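PDB 6JXG: beta-glucosidase from Chaetomella raphigera, which probably hydrolyses terminal, non-reducing beta-D-glucosyl residues, releasing beta-D-glucose in the breakdown of cellulose, as a glycoside hydrolase of family 3. Local coordinates for residues 1-6 with 224-228. Numbering follows the deposited sequence.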
loop_
_atom_site.group_PDB
_atom_site.type_symbol
_atom_site.label_atom_id
_atom_site.label_comp_id
_atom_site.label_asym_id
_atom_site.label_seq_id
_atom_site.Cartn_x
_atom_site.Cartn_y
_atom_site.Cartn_z
ATOM N N PRO A 1 -13.076 -19.112 18.967
ATOM C CA PRO A 1 -12.022 -18.475 19.781
ATOM C C PRO A 1 -10.753 -19.318 19.897
ATOM O O PRO A 1 -10.849 -20.510 20.207
ATOM C CB PRO A 1 -12.686 -18.319 21.163
ATOM C CG PRO A 1 -14.157 -18.190 20.849
ATOM C CD PRO A 1 -14.402 -19.039 19.626
ATOM N N GLY A 2 -9.586 -18.721 19.641
ATOM C CA GLY A 2 -8.296 -19.417 19.723
ATOM C C GLY A 2 -7.897 -20.284 18.524
ATOM O O GLY A 2 -6.872 -20.958 18.565
ATOM N N ASP A 3 -8.698 -20.281 17.461
ATOM C CA ASP A 3 -8.377 -20.990 16.197
ATOM C C ASP A 3 -7.016 -20.546 15.610
ATOM O O ASP A 3 -6.529 -19.465 15.938
ATOM C CB ASP A 3 -9.461 -20.696 15.154
ATOM C CG ASP A 3 -10.697 -21.560 15.314
ATOM O OD1 ASP A 3 -10.737 -22.442 16.207
ATOM O OD2 ASP A 3 -11.619 -21.381 14.499
ATOM N N GLY A 4 -6.401 -21.363 14.735
ATOM C CA GLY A 4 -5.044 -20.999 14.188
ATOM C C GLY A 4 -3.967 -20.970 15.266
ATOM O O GLY A 4 -3.884 -21.893 16.074
ATOM N N ASP A 5 -3.164 -19.906 15.299
ATOM C CA ASP A 5 -2.056 -19.714 16.221
ATOM C C ASP A 5 -2.390 -18.962 17.574
ATOM O O ASP A 5 -1.538 -18.658 18.417
ATOM C CB ASP A 5 -0.953 -18.925 15.502
ATOM C CG ASP A 5 -0.435 -19.623 14.211
ATOM O OD1 ASP A 5 -0.527 -20.861 14.128
ATOM O OD2 ASP A 5 0.102 -18.947 13.290
ATOM N N TRP A 6 -3.669 -18.724 17.781
ATOM C CA TRP A 6 -4.147 -17.804 18.803
ATOM C C TRP A 6 -4.598 -18.458 20.149
ATOM O O TRP A 6 -5.109 -17.771 21.053
ATOM C CB TRP A 6 -5.345 -17.154 18.139
ATOM C CG TRP A 6 -4.924 -16.205 17.111
ATOM C CD1 TRP A 6 -4.475 -16.460 15.828
ATOM C CD2 TRP A 6 -4.859 -14.809 17.288
ATOM N NE1 TRP A 6 -4.173 -15.258 15.188
ATOM C CE2 TRP A 6 -4.369 -14.242 16.080
ATOM C CE3 TRP A 6 -5.192 -13.968 18.332
ATOM C CZ2 TRP A 6 -4.193 -12.880 15.927
ATOM C CZ3 TRP A 6 -5.005 -12.570 18.154
ATOM C CH2 TRP A 6 -4.554 -12.066 16.969
ATOM N N ASP A 224 -12.599 -16.164 10.014
ATOM C CA ASP A 224 -12.175 -16.632 11.313
ATOM C C ASP A 224 -11.116 -15.752 11.964
ATOM O O ASP A 224 -10.198 -16.242 12.638
ATOM C CB ASP A 224 -11.696 -18.057 11.167
ATOM C CG ASP A 224 -11.741 -18.844 12.476
ATOM O OD1 ASP A 224 -10.887 -19.740 12.601
ATOM O OD2 ASP A 224 -12.528 -18.490 13.365
ATOM N N PHE A 225 -11.304 -14.445 11.805
ATOM C CA PHE A 225 -10.388 -13.499 12.342
ATOM C C PHE A 225 -10.439 -13.541 13.885
ATOM O O PHE A 225 -11.539 -13.428 14.493
ATOM C CB PHE A 225 -10.797 -12.132 11.819
ATOM C CG PHE A 225 -10.017 -10.973 12.408
ATOM C CD1 PHE A 225 -8.617 -10.914 12.330
ATOM C CD2 PHE A 225 -10.694 -9.891 12.981
ATOM C CE1 PHE A 225 -7.920 -9.794 12.850
ATOM C CE2 PHE A 225 -9.972 -8.836 13.553
ATOM C CZ PHE A 225 -8.612 -8.782 13.450
ATOM N N GLN A 226 -9.277 -13.668 14.508
ATOM C CA GLN A 226 -9.171 -13.812 15.967
ATOM C C GLN A 226 -8.828 -12.517 16.716
ATOM O O GLN A 226 -9.033 -12.466 17.934
ATOM C CB GLN A 226 -8.156 -14.889 16.331
ATOM C CG GLN A 226 -8.456 -16.274 15.775
ATOM C CD GLN A 226 -9.697 -16.831 16.408
ATOM O OE1 GLN A 226 -9.811 -16.865 17.653
ATOM N NE2 GLN A 226 -10.664 -17.231 15.587
ATOM N N GLY A 227 -8.391 -11.460 16.002
ATOM C CA GLY A 227 -8.174 -10.169 16.584
ATOM C C GLY A 227 -9.411 -9.289 16.747
ATOM O O GLY A 227 -10.579 -9.754 16.812
ATOM N N PHE A 228 -9.172 -7.996 16.735
ATOM C CA PHE A 228 -10.161 -7.044 17.089
ATOM C C PHE A 228 -10.316 -6.012 15.959
ATOM O O PHE A 228 -9.385 -5.768 15.196
ATOM C CB PHE A 228 -9.898 -6.376 18.418
ATOM C CG PHE A 228 -8.787 -5.428 18.421
ATOM C CD1 PHE A 228 -9.009 -4.063 18.221
ATOM C CD2 PHE A 228 -7.476 -5.881 18.707
ATOM C CE1 PHE A 228 -7.964 -3.176 18.247
ATOM C CE2 PHE A 228 -6.434 -4.995 18.765
ATOM C CZ PHE A 228 -6.654 -3.612 18.569
#
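Q226 lays the aliphatic part of its side chain on one face of the W6 indole: its CB sits 3.6 Å from the centroid of the five-membered ring, 20° off the normal, a CH-pi contact. The same face reaches G227, whose N is 4.0 Å from W6 CH2; G227 suits the spot because a CB there would clash with the F225 ring. Glutamine is long enough to serve both segments with its amide. Q226 OE1 accepts a hydrogen bond from G2 N (2.7 Å), while Q226 NE2 donates to the carbonyl O of D224 (3.1 Å), bracing its own loop. W6 is anchored by its NE1, hydrogen-bonded to N193, and by stacking on F294 of helix 278-294. Beside the amide, D3 OD2 and D224 OD1 lie only 2.6 Å apart, so one carboxyl group probably holds a proton. G4, with positive phi, helps form the type II' turn from D3 to W6 that swings the indole toward Q226. D224 ends the helical conformation after helix 214-222, and its loop leads into strand 228-231. The N-terminal arm thus packs on an alpha-to-beta connection of the TIM-barrel-like N-terminal domain characteristic of family 3 glycoside hydrolases.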